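Local structure of RRNA methyltransferase (Streptomyces viridochromogenes, 1O9G) at residues A[41-46]-A[207-212]; A[199-204]-A[240-245]. The protein methylates N1 of a specific guanine in 23S ribosomal RNA, using S-adenosyl-L-methionine, and so confers resistance to the orthosomycin antibiotic avilamycin. The protein carries 3 engineered substitutions. All coordinates share one frame; numbering follows the deposited sequence.

Contact 1. Residues A[41-46]-A[207-212]; sequences QRALAR and HAVIAV
Val209 reaches from its strand to the end of helix 33-45 and touches Ala43 and, three residues on, Arg46. Its CB points toward the helix but stays back, and the two methyl groups do the touching. CG1 is anti to the backbone N (chi1 177°) and meets the methyl of Ala43, with Val209 CG1 3.9 Å from Ala43 CB. Val209 CG1 also lies 4.1 Å from Ala43 CA, so it rests against the helix backbone as well. CG2, the other branch, is anti to the carbonyl carbon. Val209 CG2 lies 4.0 Å from Arg46 CB and at a similar range from Ala43 O. That oxygen accepts the backbone N-H of Arg46, with Arg46 N 3.0 Å from Ala43 O. The valine fork is thus split between two residues three apart in sequence.

Arg46 gives only the root of its side chain to the contact. Beyond CB the chain bends at chi2 (-100°) and leads away from the strand. Its NE forms a salt bridge with Glu228, an acid that also pairs with Arg42. The polar end is therefore engaged beside an apolar contact. No hydrogen bond joins the two segments.

Ala43 CB also touches Val171 of the adjacent strand 171-175. On the other face of the strand, Ile210 points away from helix 33-45 and meets Leu197 and Leu200 of helix 190-203. The sheet is therefore covered on both faces here. A short alanine on the helix lets its backbone come near, with the CA atoms of Ala43 and Val209 6.2 Å apart. This is the helix-on-sheet layering of the Rossmann-like methyltransferase fold, with the helix before the first strand lying against parallel strands 171-175 and 209-214.

Contact 2. Residues A[199-204]-A[240-245]; sequences SLASAL and VRAADV
Ala201 and Ala242 turn their methyls toward each other's segments where the end of helix 190-203 meets the start of helix 242-247. The backbones come very near, with Ala201 CA 4.7 Å from Ala242 CA. The two methyls are not the tightest meeting point, as Ala201 CB and Ala242 CB stay 4.3 Å apart. Ala201 CB instead points at the first turn of the second helix. Ala201 CB lies 3.7 Å from Ala242 O and meets Val245 still more closely.

Val245 lies three residues after Ala242 and also faces the first helix. Its CG1 is anti to the backbone N (chi1 173°), which brings this branch alongside the alanine, with Val245 CG1 3.6 Å from Ala201 CB. Its CB is almost as near, while CG2 lies farther off. Ala201 CB thus rests against both ends of the first turn of helix 242-247, on Ala242 and on Val245.

Leu204 lies three residues after Ala201 and approaches Ala242 from a second direction. Leu204 CB lies 4.1 Å from Ala242 CB. The rest of the leucine continues to the sheet, where it packs on Ile210 and Trp56. The contact itself is apolar and has no hydrogen bond between the segments.

Each segment has its own local bonds. Ser202 OG donates to Ser199 O at 2.6 Å, on the helix side away from Ala242. Arg241 holds the N-cap position, and Val245 N bonds to Arg241 O to close the first turn. Small alanines where the two helices meet allow the close approach. The arrangement joins the helix before strand 209-214 to the short helix after strand 235-241. It lies toward the end of the sheet of a class I methyltransferase fold, where strands 228-232 and 235-241 form an antiparallel hairpin.

In the fold
Both contacts are largely buried and apolar, and neither has a hydrogen bond between its segments. Their centres are about 12 Å apart. Contact 1 sets a helix on the sheet and sits nearer the middle of the chain. Contact 2 joins two helix ends farther out. Beside contact 1, Arg42 and Arg46 pair with Glu228, which lies outside both of its segments. Contact 2 differs in its closer backbone approach. They are tied through neighbouring strands 209-214 and 235-241. Ile210 N lies 2.8 Å from Val240 O, a probable hydrogen bond. Ala208 O and Ala242 N, 2.9 Å apart, probably form another, and Arg241 NH2 bonds to Arg46 O.

Contact 1. Residues A[41-46]-A[207-212]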
# COMPACT_ATOMS: atom_id res chain seq x y z
N GLN A 41 9.54 -4.50 -3.30
CA GLN A 41 10.72 -4.82 -4.11
C GLN A 41 10.71 -6.28 -4.58
O GLN A 41 11.11 -6.56 -5.70
CB GLN A 41 12.01 -4.45 -3.37
CG GLN A 41 12.16 -2.95 -3.20
CD GLN A 41 13.48 -2.57 -2.60
OE1 GLN A 41 14.52 -2.81 -3.22
NE2 GLN A 41 13.46 -2.03 -1.39
N ARG A 42 10.19 -7.19 -3.76
CA ARG A 42 10.02 -8.57 -4.19
C ARG A 42 9.02 -8.66 -5.35
O ARG A 42 9.20 -9.45 -6.28
CB ARG A 42 9.57 -9.49 -3.04
CG ARG A 42 10.70 -9.79 -2.06
CD ARG A 42 10.25 -10.59 -0.86
NE ARG A 42 11.32 -10.88 0.09
CZ ARG A 42 11.58 -12.06 0.62
NH1 ARG A 42 10.90 -13.14 0.27
NH2 ARG A 42 12.54 -12.17 1.52
N ALA A 43 7.95 -7.89 -5.29
CA ALA A 43 6.99 -7.89 -6.37
C ALA A 43 7.61 -7.34 -7.65
O ALA A 43 7.42 -7.89 -8.74
CB ALA A 43 5.77 -7.09 -5.97
N LEU A 44 8.32 -6.22 -7.55
CA LEU A 44 8.97 -5.65 -8.73
C LEU A 44 9.90 -6.67 -9.37
O LEU A 44 10.02 -6.70 -10.59
CB LEU A 44 9.78 -4.41 -8.36
CG LEU A 44 9.05 -3.13 -7.95
CD1 LEU A 44 10.08 -2.03 -7.67
CD2 LEU A 44 8.08 -2.72 -9.00
N ALA A 45 10.57 -7.51 -8.56
CA ALA A 45 11.51 -8.48 -9.09
C ALA A 45 10.83 -9.57 -9.88
O ALA A 45 11.48 -10.28 -10.64
CB ALA A 45 12.34 -9.10 -7.98
N ARG A 46 9.53 -9.72 -9.71
CA ARG A 46 8.74 -10.73 -10.44
C ARG A 46 8.00 -10.20 -11.69
O ARG A 46 7.31 -10.92 -12.39
CB ARG A 46 7.76 -11.41 -9.49
CG ARG A 46 8.40 -12.08 -8.32
CD ARG A 46 8.53 -13.54 -8.52
NE ARG A 46 9.20 -14.25 -7.43
CZ ARG A 46 9.76 -15.42 -7.57
NH1 ARG A 46 9.72 -16.03 -8.74
NH2 ARG A 46 10.36 -16.01 -6.54
N HIS A 207 0.31 -10.20 -16.55
CA HIS A 207 1.60 -10.18 -15.84
C HIS A 207 1.56 -9.65 -14.42
O HIS A 207 2.56 -9.74 -13.72
CB HIS A 207 2.63 -9.34 -16.60
CG HIS A 207 2.27 -7.89 -16.67
ND1 HIS A 207 2.75 -6.93 -15.80
CD2 HIS A 207 1.46 -7.24 -17.54
CE1 HIS A 207 2.23 -5.76 -16.12
NE2 HIS A 207 1.44 -5.92 -17.17
N ALA A 208 0.45 -9.06 -14.01
CA ALA A 208 0.41 -8.35 -12.75
C ALA A 208 0.74 -9.29 -11.59
O ALA A 208 0.29 -10.44 -11.55
CB ALA A 208 -0.96 -7.76 -12.52
N VAL A 209 1.47 -8.77 -10.63
CA VAL A 209 1.80 -9.45 -9.38
C VAL A 209 0.87 -8.94 -8.30
O VAL A 209 0.82 -7.73 -8.04
CB VAL A 209 3.25 -9.22 -9.00
CG1 VAL A 209 3.59 -9.85 -7.67
CG2 VAL A 209 4.18 -9.72 -10.13
N ILE A 210 0.17 -9.88 -7.67
CA ILE A 210 -0.71 -9.61 -6.55
C ILE A 210 -0.03 -10.07 -5.27
O ILE A 210 0.20 -11.24 -5.07
CB ILE A 210 -2.06 -10.31 -6.69
CG1 ILE A 210 -2.75 -9.94 -8.01
CG2 ILE A 210 -2.94 -9.95 -5.51
CD1 ILE A 210 -3.83 -10.87 -8.41
N ALA A 211 0.21 -9.11 -4.37
CA ALA A 211 0.91 -9.38 -3.10
C ALA A 211 -0.07 -9.04 -1.98
O ALA A 211 -0.57 -7.92 -1.88
CB ALA A 211 2.13 -8.54 -2.98
N VAL A 212 -0.33 -10.02 -1.13
CA VAL A 212 -1.18 -9.84 0.04
C VAL A 212 -0.43 -10.23 1.31
O VAL A 212 0.37 -11.16 1.31
CB VAL A 212 -2.49 -10.63 -0.10
CG1 VAL A 212 -3.23 -10.22 -1.37
CG2 VAL A 212 -2.25 -12.09 -0.15

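Contact 2. Residues A[199-204]-A[240-245]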
# COMPACT_ATOMS: atom_id res chain seq x y z
N SER A 199 -11.31 -12.10 -8.10
CA SER A 199 -11.89 -10.83 -8.47
C SER A 199 -10.83 -9.90 -9.07
O SER A 199 -11.02 -9.34 -10.14
CB SER A 199 -12.55 -10.18 -7.26
OG SER A 199 -13.25 -9.02 -7.62
N LEU A 200 -9.72 -9.75 -8.38
CA LEU A 200 -8.64 -8.90 -8.84
C LEU A 200 -8.12 -9.37 -10.19
O LEU A 200 -7.90 -8.55 -11.07
CB LEU A 200 -7.50 -8.87 -7.82
CG LEU A 200 -7.80 -8.12 -6.52
CD1 LEU A 200 -6.69 -8.30 -5.50
CD2 LEU A 200 -8.05 -6.66 -6.82
N ALA A 201 -7.88 -10.66 -10.35
CA ALA A 201 -7.25 -11.16 -11.57
C ALA A 201 -8.14 -10.91 -12.79
O ALA A 201 -7.64 -10.76 -13.89
CB ALA A 201 -6.89 -12.64 -11.43
N SER A 202 -9.45 -10.86 -12.58
CA SER A 202 -10.38 -10.57 -13.68
C SER A 202 -10.17 -9.17 -14.26
O SER A 202 -10.50 -8.92 -15.41
CB SER A 202 -11.84 -10.76 -13.25
OG SER A 202 -12.31 -9.71 -12.40
N ALA A 203 -9.63 -8.27 -13.45
CA ALA A 203 -9.47 -6.86 -13.84
C ALA A 203 -8.04 -6.46 -14.24
O ALA A 203 -7.84 -5.38 -14.76
CB ALA A 203 -9.94 -5.98 -12.72
N LEU A 204 -7.06 -7.33 -14.00
CA LEU A 204 -5.64 -7.00 -14.16
C LEU A 204 -5.04 -7.51 -15.45
O LEU A 204 -5.52 -8.50 -16.01
CB LEU A 204 -4.84 -7.60 -13.01
CG LEU A 204 -5.12 -6.99 -11.66
CD1 LEU A 204 -4.52 -7.87 -10.56
CD2 LEU A 204 -4.58 -5.58 -11.61
N VAL A 240 1.13 -13.79 -6.01
CA VAL A 240 0.68 -14.60 -7.12
C VAL A 240 0.61 -13.76 -8.39
O VAL A 240 0.50 -12.56 -8.37
CB VAL A 240 -0.74 -15.22 -6.85
CG1 VAL A 240 -0.72 -16.16 -5.66
CG2 VAL A 240 -1.76 -14.19 -6.71
N ARG A 241 0.67 -14.44 -9.52
CA ARG A 241 0.53 -13.80 -10.79
C ARG A 241 -0.93 -13.84 -11.24
O ARG A 241 -1.55 -14.89 -11.15
CB ARG A 241 1.39 -14.52 -11.82
CG ARG A 241 1.25 -13.94 -13.20
CD ARG A 241 2.46 -14.07 -14.08
NE ARG A 241 3.67 -13.55 -13.47
CZ ARG A 241 4.70 -14.28 -13.06
NH1 ARG A 241 4.67 -15.62 -13.13
NH2 ARG A 241 5.79 -13.67 -12.57
N ALA A 242 -1.40 -12.76 -11.82
CA ALA A 242 -2.80 -12.66 -12.26
C ALA A 242 -3.16 -13.79 -13.23
O ALA A 242 -4.16 -14.46 -13.03
CB ALA A 242 -3.07 -11.31 -12.89
N ALA A 243 -2.31 -14.04 -14.22
CA ALA A 243 -2.56 -15.12 -15.20
C ALA A 243 -2.72 -16.46 -14.52
O ALA A 243 -3.54 -17.28 -14.95
CB ALA A 243 -1.45 -15.19 -16.22
N ASP A 244 -1.93 -16.71 -13.48
CA ASP A 244 -2.01 -17.97 -12.75
C ASP A 244 -3.31 -18.10 -11.98
O ASP A 244 -3.87 -19.20 -11.89
CB ASP A 244 -0.83 -18.15 -11.78
CG ASP A 244 0.51 -18.29 -12.49
OD1 ASP A 244 0.56 -18.68 -13.68
OD2 ASP A 244 1.58 -18.09 -11.91
N VAL A 245 -3.80 -17.01 -11.42
CA VAL A 245 -5.07 -17.05 -10.71
C VAL A 245 -6.18 -17.47 -11.69
O VAL A 245 -7.00 -18.32 -11.38
CB VAL A 245 -5.42 -15.71 -10.09
CG1 VAL A 245 -6.82 -15.74 -9.51
CG2 VAL A 245 -4.41 -15.33 -9.00